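Local coordinates for probable glutamine synthetase (Pseudomonas aeruginosa, PDB 4HPP), which belongs to the glutamine synthetase family, pairing an N-terminal domain with a catalytic domain that binds magnesium and glutamic acid, at residues Gln80-Ala85 / Ala213-Leu218; Ser110-Glu115 / Ala345-Leu350; Gly161-Ala166 / Glu207-Val212; Asn257-Leu262 / Tyr329-Arg334; Ala298-Leu303 / Ile384-Ala389. All coordinates share one frame; numbering follows the deposited sequence.

Contact 1: Gln80-Ala85 / Ala213-Leu218; sequences QGPDAA and ARQMGL
Gln-215 and Met-216, in the last turn of helix 196-216, receive Pro-82 and Asp-83 from the loop between strands 66-78 and 89-97. The helix ends in a Schellman motif and the loop carries an Asx turn, so a helix C-terminal motif from the catalytic family region meets a loop turn from the N-terminal one near the surface.

Polar contact rests on a single side-chain bond. Asp-83 N donates to Gln-215 OE1 over 3.0 Å, nearly straight at 164° and in the plane of the amide. Glutamine has the reach for this: CG stands anti to the carbonyl carbon (chi1 -70°) and the chain beyond it runs extended toward the loop. Its NE2 donates to Glu-211, which helps fix which way the amide is turned. The same OE1 lies 3.1 Å from Pro-82 N, but proline has no hydrogen to give. Gly-81 has no side chain to obstruct Gln-215 OE1, which lies 3.1 Å from Gly-81 C.

Apolar contact comes from the proline ring. Pro-82 CB sits 3.4 Å from Met-216 CG, the two side chains crossing at about a right angle, and Pro-82 CG rests 3.7 Å from Gln-215 CB. Trp-162 of helix 159-169 also touches this ring.

Each turn is closed within its own segment. At the helix end, backbone to backbone, Leu-218 N donates to Ala-213 O at 2.9 Å, around Gly-217, whose positive phi suits glycine. In the loop, Ala-85 N reaches the side-chain atom Asp-83 OD1 at 2.8 Å, from the anti side and 31° out of the carboxylate plane.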
# COMPACT_ATOMS: atom_id res chain seq x y z
N GLN A 80 -20.17 -18.91 -8.51
CA GLN A 80 -19.55 -17.64 -8.13
C GLN A 80 -19.71 -17.32 -6.68
O GLN A 80 -20.82 -17.47 -6.14
CB GLN A 80 -20.17 -16.53 -8.91
CG GLN A 80 -19.34 -16.16 -10.11
CD GLN A 80 -20.13 -15.30 -11.02
OE1 GLN A 80 -21.10 -15.76 -11.61
NE2 GLN A 80 -19.78 -14.01 -11.10
N GLY A 81 -18.62 -16.88 -6.06
CA GLY A 81 -18.71 -16.44 -4.68
C GLY A 81 -18.16 -15.04 -4.56
O GLY A 81 -17.92 -14.39 -5.58
N PRO A 82 -17.91 -14.60 -3.33
CA PRO A 82 -17.46 -13.25 -3.03
C PRO A 82 -16.23 -12.79 -3.82
O PRO A 82 -16.09 -11.61 -4.15
CB PRO A 82 -17.17 -13.30 -1.53
CG PRO A 82 -17.70 -14.62 -1.03
CD PRO A 82 -18.40 -15.30 -2.14
N ASP A 83 -15.34 -13.72 -4.08
CA ASP A 83 -14.07 -13.45 -4.77
C ASP A 83 -14.27 -13.82 -6.25
O ASP A 83 -14.53 -14.99 -6.59
CB ASP A 83 -12.95 -14.31 -4.12
CG ASP A 83 -11.59 -14.08 -4.75
OD1 ASP A 83 -11.55 -13.61 -5.94
OD2 ASP A 83 -10.54 -14.36 -4.06
N ALA A 84 -14.19 -12.86 -7.16
CA ALA A 84 -14.55 -13.20 -8.57
C ALA A 84 -13.49 -14.05 -9.26
O ALA A 84 -13.77 -14.73 -10.26
CB ALA A 84 -14.89 -11.95 -9.37
N ALA A 85 -12.30 -14.11 -8.64
CA ALA A 85 -11.17 -14.85 -9.17
C ALA A 85 -11.12 -16.30 -8.65
O ALA A 85 -10.17 -17.04 -8.95
CB ALA A 85 -9.86 -14.12 -8.89
N ALA A 213 -16.76 -17.86 3.61
CA ALA A 213 -15.81 -17.26 4.55
C ALA A 213 -14.38 -17.26 3.97
O ALA A 213 -13.68 -16.24 3.93
CB ALA A 213 -15.88 -17.96 5.92
N ARG A 214 -13.95 -18.40 3.42
CA ARG A 214 -12.60 -18.43 2.85
C ARG A 214 -12.46 -17.32 1.81
O ARG A 214 -11.46 -16.62 1.81
CB ARG A 214 -12.28 -19.80 2.25
CG ARG A 214 -10.83 -19.96 1.79
CD ARG A 214 -10.67 -21.24 0.96
NE ARG A 214 -11.36 -21.17 -0.32
CZ ARG A 214 -10.87 -20.62 -1.43
NH1 ARG A 214 -9.68 -20.04 -1.46
NH2 ARG A 214 -11.59 -20.60 -2.52
N GLN A 215 -13.49 -17.14 0.96
CA GLN A 215 -13.37 -16.21 -0.16
C GLN A 215 -13.24 -14.76 0.30
O GLN A 215 -12.74 -13.92 -0.46
CB GLN A 215 -14.48 -16.39 -1.19
CG GLN A 215 -14.36 -17.67 -1.94
CD GLN A 215 -15.23 -17.70 -3.17
OE1 GLN A 215 -15.62 -16.64 -3.69
NE2 GLN A 215 -15.57 -18.90 -3.62
N MET A 216 -13.59 -14.49 1.55
CA MET A 216 -13.62 -13.09 2.06
C MET A 216 -12.50 -12.88 3.05
O MET A 216 -12.28 -11.76 3.52
CB MET A 216 -14.99 -12.78 2.70
CG MET A 216 -16.19 -12.97 1.74
SD MET A 216 -17.80 -12.46 2.33
CE MET A 216 -17.76 -10.71 2.01
N GLY A 217 -11.76 -13.96 3.35
CA GLY A 217 -10.58 -13.83 4.19
C GLY A 217 -11.08 -14.02 5.61
O GLY A 217 -10.36 -13.75 6.54
N LEU A 218 -12.32 -14.47 5.78
CA LEU A 218 -12.87 -14.76 7.09
C LEU A 218 -12.71 -16.21 7.43
O LEU A 218 -12.28 -17.02 6.62
CB LEU A 218 -14.34 -14.33 7.19
CG LEU A 218 -14.56 -12.85 6.80
CD1 LEU A 218 -16.02 -12.48 6.57
CD2 LEU A 218 -13.94 -11.81 7.75

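Contact 2: Ser110-Glu115 / Ala345-Leu350; sequences SLLRAE and AMAAVL
Helices 108-121 and 342-358 of the catalytic region pack side by side where Leu-111, Leu-112 and Glu-115 meet Met-346, Ala-347 and Leu-350. The axes of the segments 110-115 and 345-350 run in roughly the same direction, 33° apart, and approach to 8.8 Å. Ala-347 makes such closeness possible: its small CB lies 3.8 Å from Leu-112 CB and 3.9 Å from Leu-111 CG. Leu-112 has CG anti to the backbone N (chi1 167°), and its branches then reach over the partner helix. CD1 lies 3.7 Å from Ala-347 N and 4.1 Å from Leu-350 CD1, while CD2 meets Met-346 SD at 4.0 Å. The unbranched methionine lies extended, its side chain also reaching strand 124-137.

Glu-115 lends its CG to the apolar seam, beside Ala-347 O, and carries its carboxylate to one end. OE2 is 3.6 Å from Leu-350 O, but both are acceptors; the carboxylate instead forms salt bridges with Arg-118 through OE1 and Arg-354 through OE2, and Leu-350 O accepts from Tyr-119 OH. Between 110-115 and 345-350 the contact is hydrocarbon packing; just beyond, the bonds to Arg-354 and Tyr-119 also join the two helices, and the two arginines probably balance the buried carboxylate.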
# COMPACT_ATOMS: atom_id res chain seq x y z
N SER A 110 -24.33 -44.60 2.79
CA SER A 110 -24.99 -45.89 2.52
C SER A 110 -25.91 -46.35 3.66
O SER A 110 -27.10 -46.61 3.41
CB SER A 110 -23.94 -46.98 2.20
OG SER A 110 -23.43 -46.86 0.87
N LEU A 111 -25.37 -46.47 4.89
CA LEU A 111 -26.18 -46.77 6.08
C LEU A 111 -27.42 -45.87 6.12
O LEU A 111 -28.55 -46.38 6.24
CB LEU A 111 -25.40 -46.57 7.37
CG LEU A 111 -26.25 -46.34 8.63
CD1 LEU A 111 -27.15 -47.55 8.86
CD2 LEU A 111 -25.39 -46.08 9.85
N LEU A 112 -27.26 -44.54 5.98
CA LEU A 112 -28.48 -43.72 6.03
C LEU A 112 -29.43 -44.05 4.87
O LEU A 112 -30.65 -44.12 5.09
CB LEU A 112 -28.22 -42.21 6.15
CG LEU A 112 -29.45 -41.28 5.90
CD1 LEU A 112 -30.55 -41.50 6.94
CD2 LEU A 112 -29.05 -39.83 5.82
N ARG A 113 -28.91 -44.30 3.68
CA ARG A 113 -29.76 -44.69 2.57
C ARG A 113 -30.50 -46.03 2.75
O ARG A 113 -31.52 -46.26 2.09
CB ARG A 113 -29.00 -44.73 1.26
CG ARG A 113 -29.93 -45.10 0.11
CD ARG A 113 -29.27 -45.00 -1.24
NE ARG A 113 -28.31 -46.10 -1.47
CZ ARG A 113 -27.01 -46.03 -1.20
NH1 ARG A 113 -26.48 -44.92 -0.68
NH2 ARG A 113 -26.24 -47.09 -1.45
N ALA A 114 -29.97 -46.91 3.59
CA ALA A 114 -30.54 -48.24 3.77
C ALA A 114 -31.68 -48.12 4.77
O ALA A 114 -32.63 -48.91 4.77
CB ALA A 114 -29.49 -49.22 4.29
N GLU A 115 -31.54 -47.12 5.63
CA GLU A 115 -32.44 -46.88 6.73
C GLU A 115 -33.63 -46.13 6.23
O GLU A 115 -34.76 -46.38 6.63
CB GLU A 115 -31.73 -46.08 7.83
CG GLU A 115 -32.59 -45.68 9.02
CD GLU A 115 -33.10 -46.90 9.77
OE1 GLU A 115 -32.58 -47.99 9.48
OE2 GLU A 115 -34.00 -46.76 10.64
N ALA A 345 -25.47 -39.30 11.92
CA ALA A 345 -26.32 -38.74 12.94
C ALA A 345 -27.78 -38.94 12.60
O ALA A 345 -28.50 -39.45 13.44
CB ALA A 345 -25.99 -37.28 13.17
N MET A 346 -28.22 -38.54 11.40
CA MET A 346 -29.65 -38.67 11.05
C MET A 346 -30.06 -40.15 11.04
O MET A 346 -31.05 -40.51 11.66
CB MET A 346 -29.95 -37.96 9.74
CG MET A 346 -31.30 -38.28 9.06
SD MET A 346 -31.43 -37.14 7.68
CE MET A 346 -32.95 -37.69 6.84
N ALA A 347 -29.28 -41.02 10.37
CA ALA A 347 -29.45 -42.49 10.44
C ALA A 347 -29.66 -43.00 11.85
O ALA A 347 -30.59 -43.75 12.10
CB ALA A 347 -28.26 -43.23 9.82
N ALA A 348 -28.79 -42.60 12.78
CA ALA A 348 -28.90 -43.05 14.18
C ALA A 348 -30.25 -42.67 14.83
O ALA A 348 -30.85 -43.48 15.57
CB ALA A 348 -27.74 -42.52 14.99
N VAL A 349 -30.74 -41.48 14.51
CA VAL A 349 -31.96 -40.97 15.13
C VAL A 349 -33.16 -41.72 14.55
O VAL A 349 -34.04 -42.20 15.29
CB VAL A 349 -32.10 -39.43 14.94
CG1 VAL A 349 -33.51 -38.93 15.31
CG2 VAL A 349 -31.00 -38.69 15.70
N LEU A 350 -33.18 -41.84 13.23
CA LEU A 350 -34.32 -42.44 12.55
C LEU A 350 -34.40 -43.90 12.97
O LEU A 350 -35.50 -44.47 12.97
CB LEU A 350 -34.21 -42.32 11.04
CG LEU A 350 -34.70 -41.11 10.19
CD1 LEU A 350 -34.24 -41.28 8.73
CD2 LEU A 350 -36.22 -40.98 10.22

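Contact 3: Gly161-Ala166 / Glu207-Val212; sequences GWLVSA and EVTREV
Val-208 is the first residue of 207-212 to meet helix 159-169, its CG1 resting 3.6 Å from Ala-166 CB. The small Ala-166 admits valine methyls between the two helices, whose segment axes approach to 9.6 Å with their N-to-C directions 138° apart.

Thr-209 follows, crossed obliquely by Leu-163. Leu-163 CD1 comes to 3.7 Å from Thr-209 OG1, a van der Waals contact; the hydroxyl is satisfied by Val-205 O one turn earlier. Threonine settles its polar group within its own helix in this way, so that OG1 and CG2 can both lie against the leucine methyls.

Arg-210 and Glu-211 turn to other partners, Arg-210 NH1 forming a salt bridge with Glu-207 OE1 at 2.9 Å and Glu-211 OE1 one with Arg-154 NH2 of the third subunit.

Val-212 returns to the interface and uses both branches. CG1, anti to the backbone N (chi1 175°), reaches Trp-162 CB at 4.1 Å; CG2, anti to the carbonyl carbon, meets Ala-166 CB at 3.4 Å and Leu-163 CD1 at 4.0 Å. The indole itself leads away from helix 196-216, onto Pro-82 and onto Pro-6 of the second subunit.

Around the pair, Phe-134 of strand 124-137 touches both Leu-163 and Thr-209, Thr-220 of strand 219-221 borders Thr-209, and Phe-159, at the start of helix 159-169, also packs on Thr-209 and Val-212.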
# COMPACT_ATOMS: atom_id res chain seq x y z
N GLY A 161 -25.33 -11.78 2.51
CA GLY A 161 -25.81 -11.72 1.09
C GLY A 161 -25.10 -12.75 0.22
O GLY A 161 -25.73 -13.46 -0.55
N TRP A 162 -23.80 -12.91 0.40
CA TRP A 162 -23.03 -13.88 -0.42
C TRP A 162 -23.19 -15.26 0.08
O TRP A 162 -23.00 -16.22 -0.65
CB TRP A 162 -21.55 -13.55 -0.46
CG TRP A 162 -21.23 -12.69 -1.63
CD1 TRP A 162 -20.75 -11.39 -1.61
CD2 TRP A 162 -21.36 -13.02 -3.06
NE1 TRP A 162 -20.57 -10.90 -2.88
CE2 TRP A 162 -20.93 -11.83 -3.80
CE3 TRP A 162 -21.80 -14.14 -3.78
CZ2 TRP A 162 -20.96 -11.78 -5.21
CZ3 TRP A 162 -21.80 -14.08 -5.18
CH2 TRP A 162 -21.40 -12.92 -5.87
N LEU A 163 -23.57 -15.40 1.33
CA LEU A 163 -23.74 -16.73 1.85
C LEU A 163 -25.02 -17.32 1.30
O LEU A 163 -25.01 -18.39 0.70
CB LEU A 163 -23.70 -16.74 3.41
CG LEU A 163 -23.92 -18.13 3.96
CD1 LEU A 163 -22.91 -19.08 3.35
CD2 LEU A 163 -23.82 -18.17 5.46
N VAL A 164 -26.12 -16.66 1.54
CA VAL A 164 -27.41 -17.06 0.94
C VAL A 164 -27.32 -17.29 -0.57
O VAL A 164 -27.84 -18.27 -1.10
CB VAL A 164 -28.54 -16.07 1.37
CG1 VAL A 164 -29.85 -16.41 0.69
CG2 VAL A 164 -28.72 -16.20 2.88
N SER A 165 -26.57 -16.48 -1.26
CA SER A 165 -26.51 -16.67 -2.71
C SER A 165 -25.74 -17.93 -3.03
O SER A 165 -26.20 -18.80 -3.82
CB SER A 165 -25.94 -15.44 -3.36
OG SER A 165 -25.24 -15.78 -4.50
N ALA A 166 -24.58 -18.09 -2.39
CA ALA A 166 -23.81 -19.35 -2.53
C ALA A 166 -24.64 -20.63 -2.17
O ALA A 166 -24.66 -21.60 -2.93
CB ALA A 166 -22.53 -19.28 -1.75
N GLU A 207 -19.98 -26.91 4.11
CA GLU A 207 -18.85 -26.81 3.27
C GLU A 207 -18.87 -25.47 2.51
O GLU A 207 -17.79 -24.84 2.30
CB GLU A 207 -18.73 -28.05 2.41
CG GLU A 207 -18.36 -29.27 3.27
CD GLU A 207 -17.04 -29.05 3.96
OE1 GLU A 207 -16.95 -29.30 5.16
OE2 GLU A 207 -16.08 -28.63 3.29
N VAL A 208 -20.08 -24.99 2.19
CA VAL A 208 -20.25 -23.74 1.46
C VAL A 208 -20.04 -22.55 2.38
O VAL A 208 -19.36 -21.62 2.02
CB VAL A 208 -21.64 -23.65 0.78
CG1 VAL A 208 -21.88 -22.24 0.22
CG2 VAL A 208 -21.77 -24.69 -0.31
N THR A 209 -20.61 -22.58 3.58
CA THR A 209 -20.33 -21.50 4.58
C THR A 209 -18.82 -21.31 4.77
O THR A 209 -18.30 -20.17 4.57
CB THR A 209 -20.98 -21.77 5.92
OG1 THR A 209 -22.36 -21.94 5.68
CG2 THR A 209 -20.81 -20.59 6.88
N ARG A 210 -18.13 -22.41 5.05
CA ARG A 210 -16.66 -22.41 5.02
C ARG A 210 -16.08 -21.75 3.74
O ARG A 210 -15.26 -20.83 3.84
CB ARG A 210 -16.10 -23.84 5.25
CG ARG A 210 -16.15 -24.26 6.70
CD ARG A 210 -16.26 -25.75 6.88
NE ARG A 210 -16.56 -26.09 8.27
CZ ARG A 210 -16.84 -27.32 8.74
NH1 ARG A 210 -16.82 -28.37 7.94
NH2 ARG A 210 -17.08 -27.50 10.05
N GLU A 211 -16.51 -22.18 2.53
CA GLU A 211 -15.99 -21.58 1.27
C GLU A 211 -16.29 -20.07 1.09
O GLU A 211 -15.45 -19.30 0.66
CB GLU A 211 -16.42 -22.39 0.07
CG GLU A 211 -16.01 -21.83 -1.28
CD GLU A 211 -14.53 -21.88 -1.49
OE1 GLU A 211 -14.02 -21.24 -2.45
OE2 GLU A 211 -13.89 -22.58 -0.73
N VAL A 212 -17.45 -19.61 1.49
CA VAL A 212 -17.74 -18.20 1.37
C VAL A 212 -16.79 -17.46 2.32
O VAL A 212 -16.03 -16.58 1.87
CB VAL A 212 -19.26 -17.98 1.65
CG1 VAL A 212 -19.62 -16.52 1.67
CG2 VAL A 212 -20.11 -18.67 0.59

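Contact 4: Asn257-Leu262 / Tyr329-Arg334; sequences NDLSEL and YNLEFR
Asn-257 meets Tyr-329 through its backbone: the phenol OH makes a weak hydrogen bond of 3.5 Å to Asn-257 O. That oxygen lies at the edge of the ring, near its plane, and is also 3.6 Å from Tyr-329 CE1. Asn-257 has a positive phi of 65°, a region that asparagine enters more readily than most residues.

Asp-258 also has a positive phi, 84°, and the chain bends past the ring here. Its CB sits 4.0 Å from Tyr-329 CE1, while OD1 takes a weak bond from Gly-254 N within the same loop. In Tyr-329, CG stands anti to the backbone N (chi1 -174°), and the ring extends from there to the bend. Tyr-251 meets the same ring, from outside the two segments.

Leu-259 crosses the side chain of Tyr-329 at about a right angle. Its CD1 lies 4.4 Å from Tyr-329 CE2 and 4.4 Å from Leu-331 CD1, so the leucine touches both the tyrosine and, loosely, Leu-331; the same CD1 is 3.8 Å from Tyr-329 OH. Ser-260 takes the N-cap position of helix 261-281 without a side-chain capping bond; its OG bonds instead to Leu-249 O.

From Tyr-329 the chain runs on as strand 330-336. Arg-334 NE makes a salt bridge with Glu-332 OE2 whose hydrogen bond, 3.3 Å, is weak; OE2 is also paired with Arg-313. The loop before a helix is thus packed on Tyr-329 and Leu-331, while Arg-334, farther along the same segment, belongs to the glutamic acid pocket, at the mixed beta-sheet of the catalytic domain.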
# COMPACT_ATOMS: atom_id res chain seq x y z
N ASN A 257 -51.03 -32.43 22.20
CA ASN A 257 -49.84 -32.01 21.44
C ASN A 257 -50.08 -31.97 19.93
O ASN A 257 -49.37 -31.26 19.22
CB ASN A 257 -48.63 -32.89 21.73
CG ASN A 257 -48.16 -32.83 23.17
OD1 ASN A 257 -48.44 -31.86 23.90
ND2 ASN A 257 -47.43 -33.86 23.59
N ASP A 258 -51.09 -32.71 19.45
CA ASP A 258 -51.41 -32.92 18.02
C ASP A 258 -50.54 -34.05 17.47
O ASP A 258 -50.35 -34.17 16.26
CB ASP A 258 -51.30 -31.63 17.17
CG ASP A 258 -52.19 -30.51 17.68
OD1 ASP A 258 -53.35 -30.76 18.08
OD2 ASP A 258 -51.72 -29.35 17.66
N LEU A 259 -50.04 -34.87 18.41
CA LEU A 259 -49.18 -36.01 18.13
C LEU A 259 -50.00 -37.26 17.81
O LEU A 259 -50.95 -37.56 18.53
CB LEU A 259 -48.26 -36.27 19.34
CG LEU A 259 -47.02 -37.12 19.14
CD1 LEU A 259 -46.35 -36.89 17.79
CD2 LEU A 259 -46.01 -36.87 20.26
N SER A 260 -49.63 -37.97 16.74
CA SER A 260 -50.16 -39.28 16.36
C SER A 260 -49.77 -40.36 17.32
O SER A 260 -48.74 -40.25 17.98
CB SER A 260 -49.57 -39.69 15.04
OG SER A 260 -50.51 -39.53 14.02
N GLU A 261 -50.54 -41.44 17.36
CA GLU A 261 -50.07 -42.66 18.01
C GLU A 261 -48.73 -43.05 17.39
O GLU A 261 -47.73 -43.16 18.12
CB GLU A 261 -51.06 -43.80 17.85
CG GLU A 261 -50.56 -45.10 18.46
CD GLU A 261 -51.68 -45.95 19.03
OE1 GLU A 261 -52.69 -46.12 18.31
OE2 GLU A 261 -51.52 -46.43 20.19
N LEU A 262 -48.71 -43.22 16.06
CA LEU A 262 -47.43 -43.33 15.35
C LEU A 262 -46.35 -42.35 15.93
O LEU A 262 -45.31 -42.77 16.45
CB LEU A 262 -47.62 -43.11 13.83
CG LEU A 262 -46.31 -43.12 13.00
CD1 LEU A 262 -45.63 -44.48 12.99
CD2 LEU A 262 -46.54 -42.66 11.57
N TYR A 329 -45.70 -29.33 10.86
CA TYR A 329 -45.57 -30.00 12.15
C TYR A 329 -44.42 -30.99 12.11
O TYR A 329 -44.31 -31.85 11.19
CB TYR A 329 -46.85 -30.72 12.48
CG TYR A 329 -46.86 -31.33 13.86
CD1 TYR A 329 -47.43 -30.64 14.95
CD2 TYR A 329 -46.32 -32.61 14.07
CE1 TYR A 329 -47.46 -31.21 16.21
CE2 TYR A 329 -46.35 -33.19 15.32
CZ TYR A 329 -46.91 -32.49 16.39
OH TYR A 329 -46.90 -33.10 17.61
N ASN A 330 -43.56 -30.88 13.10
CA ASN A 330 -42.39 -31.70 13.13
C ASN A 330 -41.87 -31.82 14.54
O ASN A 330 -42.40 -31.19 15.47
CB ASN A 330 -41.32 -31.16 12.14
CG ASN A 330 -40.62 -29.91 12.64
OD1 ASN A 330 -39.79 -29.95 13.58
ND2 ASN A 330 -40.92 -28.79 12.00
N LEU A 331 -40.84 -32.65 14.68
CA LEU A 331 -40.11 -32.82 15.92
C LEU A 331 -38.62 -32.52 15.77
O LEU A 331 -37.90 -33.07 14.91
CB LEU A 331 -40.34 -34.24 16.46
CG LEU A 331 -41.76 -34.58 16.97
CD1 LEU A 331 -42.22 -35.93 16.46
CD2 LEU A 331 -41.72 -34.59 18.47
N GLU A 332 -38.16 -31.70 16.68
CA GLU A 332 -36.83 -31.22 16.73
C GLU A 332 -36.00 -31.90 17.85
O GLU A 332 -36.30 -31.74 19.06
CB GLU A 332 -36.91 -29.72 16.96
CG GLU A 332 -35.74 -29.14 17.70
CD GLU A 332 -35.59 -27.66 17.44
OE1 GLU A 332 -35.23 -27.25 16.31
OE2 GLU A 332 -35.81 -26.90 18.39
N PHE A 333 -34.97 -32.65 17.42
CA PHE A 333 -33.89 -33.27 18.22
C PHE A 333 -32.76 -32.24 18.45
O PHE A 333 -32.33 -31.56 17.51
CB PHE A 333 -33.37 -34.53 17.48
CG PHE A 333 -32.25 -35.29 18.18
CD1 PHE A 333 -30.92 -34.83 18.15
CD2 PHE A 333 -32.51 -36.51 18.84
CE1 PHE A 333 -29.89 -35.53 18.78
CE2 PHE A 333 -31.49 -37.22 19.46
CZ PHE A 333 -30.18 -36.73 19.42
N ARG A 334 -32.28 -32.13 19.68
CA ARG A 334 -31.50 -30.95 20.04
C ARG A 334 -30.09 -31.26 20.49
O ARG A 334 -29.21 -30.39 20.33
CB ARG A 334 -32.24 -30.07 21.06
CG ARG A 334 -33.61 -29.66 20.58
CD ARG A 334 -34.33 -28.67 21.48
NE ARG A 334 -33.98 -27.29 21.15
CZ ARG A 334 -33.26 -26.51 21.94
NH1 ARG A 334 -32.98 -25.25 21.58
NH2 ARG A 334 -32.84 -27.01 23.11

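Contact 5: Ala298-Leu303 / Ile384-Ala389; sequences AAYACL and IQALPA
Leu-387 and Ala-301 form the apolar centre, with Leu-387 CD2 4.0 Å from Ala-301 CB. In Leu-387, CG, anti to the carbonyl carbon (chi1 -56°), lies against Ala-299 O and Tyr-300 C, and Leu-274 of helix 261-281 touches both Leu-387 and Ala-301 from outside. The small alanine methyl gives the leucine branch a surface to rest on, diagonally across the bridge between the two backbones.

Further out, Ile-384 spans the neighbouring positions. Its CG2 touches Tyr-300 CD2 at 3.9 Å, while its CD1 reaches Cys-302 CB at 4.2 Å. The tyrosine ring runs alongside Gln-385 and Ala-386, bringing CE2 to 3.8 Å from Ala-386 CB.

The backbones themselves make a single antiparallel beta bridge between two loops, with Tyr-300 and Ala-386 as its non-hydrogen-bonded pair. Their CA atoms are 4.4 Å apart, and the bonds are made by the residues on either side of them. Leu-387 N donates to Ala-299 O at 2.8 Å, with an angle at hydrogen of 158°. Ala-301 N donates to Gln-385 O at 3.0 Å and 167°, arriving nearly along the C=O axis. Gln-385 O also lies near Tyr-300 CA in a CH...O contact and close to Tyr-300 CD2.

At the polar edge the bridge does not continue. Ala-298 O stands 3.2 Å from Leu-387 O, two acceptors that cannot bond to each other. At the other end the CB of Gln-385 points away from 298-303, and its NE2 donates to Ala-272 O of helix 261-281.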
# COMPACT_ATOMS: atom_id res chain seq x y z
N ALA A 298 -26.36 -32.31 34.00
CA ALA A 298 -26.80 -33.70 33.76
C ALA A 298 -27.55 -33.92 32.44
O ALA A 298 -27.21 -34.84 31.70
CB ALA A 298 -27.58 -34.28 34.94
N ALA A 299 -28.56 -33.06 32.18
CA ALA A 299 -29.36 -33.00 30.91
C ALA A 299 -30.11 -34.29 30.60
O ALA A 299 -29.48 -35.35 30.53
CB ALA A 299 -28.52 -32.54 29.72
N TYR A 300 -31.42 -34.19 30.37
CA TYR A 300 -32.26 -35.41 30.30
C TYR A 300 -32.98 -35.74 28.97
O TYR A 300 -33.19 -34.89 28.09
CB TYR A 300 -33.27 -35.43 31.47
CG TYR A 300 -32.70 -35.63 32.88
CD1 TYR A 300 -32.30 -34.54 33.67
CD2 TYR A 300 -32.61 -36.91 33.45
CE1 TYR A 300 -31.80 -34.72 34.96
CE2 TYR A 300 -32.10 -37.10 34.75
CZ TYR A 300 -31.70 -36.00 35.50
OH TYR A 300 -31.21 -36.18 36.77
N ALA A 301 -33.38 -37.00 28.83
CA ALA A 301 -34.15 -37.36 27.67
C ALA A 301 -35.60 -37.22 28.04
O ALA A 301 -36.19 -38.10 28.66
CB ALA A 301 -33.84 -38.78 27.22
N CYS A 302 -36.17 -36.08 27.69
CA CYS A 302 -37.57 -35.76 27.96
C CYS A 302 -38.13 -35.04 26.72
O CYS A 302 -37.40 -34.81 25.76
CB CYS A 302 -37.66 -34.87 29.20
SG CYS A 302 -36.68 -33.35 29.03
N LEU A 303 -39.38 -34.64 26.76
CA LEU A 303 -40.03 -34.01 25.64
C LEU A 303 -40.59 -32.62 26.02
O LEU A 303 -40.82 -32.30 27.21
CB LEU A 303 -41.14 -34.93 25.13
CG LEU A 303 -41.94 -34.58 23.88
CD1 LEU A 303 -41.43 -35.37 22.70
CD2 LEU A 303 -43.37 -35.00 24.16
N ILE A 384 -37.25 -42.02 32.70
CA ILE A 384 -36.49 -40.92 32.12
C ILE A 384 -35.00 -41.04 32.50
O ILE A 384 -34.67 -41.05 33.69
CB ILE A 384 -37.14 -39.58 32.58
CG1 ILE A 384 -38.22 -39.14 31.57
CG2 ILE A 384 -36.10 -38.48 32.85
CD1 ILE A 384 -38.97 -37.85 31.91
N GLN A 385 -34.12 -41.13 31.49
CA GLN A 385 -32.63 -41.21 31.68
C GLN A 385 -31.88 -39.84 31.57
O GLN A 385 -32.28 -38.93 30.82
CB GLN A 385 -31.98 -42.22 30.70
CG GLN A 385 -32.77 -43.50 30.41
CD GLN A 385 -32.91 -43.77 28.90
OE1 GLN A 385 -33.25 -42.87 28.13
NE2 GLN A 385 -32.67 -45.02 28.47
N ALA A 386 -30.80 -39.69 32.32
CA ALA A 386 -29.82 -38.64 32.03
C ALA A 386 -29.02 -38.98 30.75
O ALA A 386 -28.65 -40.16 30.50
CB ALA A 386 -28.88 -38.42 33.22
N LEU A 387 -28.77 -37.96 29.93
CA LEU A 387 -27.82 -38.06 28.82
C LEU A 387 -26.41 -38.13 29.40
O LEU A 387 -26.13 -37.52 30.43
CB LEU A 387 -27.98 -36.87 27.84
CG LEU A 387 -29.41 -36.70 27.28
CD1 LEU A 387 -29.54 -35.61 26.24
CD2 LEU A 387 -29.98 -37.99 26.75
N PRO A 388 -25.51 -38.90 28.78
CA PRO A 388 -24.16 -38.99 29.34
C PRO A 388 -23.47 -37.62 29.52
O PRO A 388 -24.02 -36.58 29.12
CB PRO A 388 -23.41 -39.86 28.32
CG PRO A 388 -24.27 -39.89 27.09
CD PRO A 388 -25.67 -39.74 27.58
N ALA A 389 -22.28 -37.62 30.12
CA ALA A 389 -21.62 -36.38 30.46
C ALA A 389 -20.23 -36.23 29.85
O ALA A 389 -19.64 -35.18 29.95
CB ALA A 389 -21.54 -36.23 31.98

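How the contacts relate
Contacts 1 and 3 are neighbours, their centres 9 Å apart: both use helix 196-216, and Pro-82 of contact 1 lies against Trp-162 and Val-212 of contact 3. On the opposite side of the chain's centre from contact 1 lie contacts 2, 4 and 5. Contact 4 touches both of the others, through Phe-333 on Val-349 of contact 2 and through Asn-257 near Leu-303 of contact 5, each centre about 19 Å away. Contact 4 includes Arg-334 of the glutamic acid pocket, and the side chain of Ala-299 in contact 5 is about 11 Å from that ligand. The side chain of Leu-163 in contact 3 is about 14 Å from the magnesium ion.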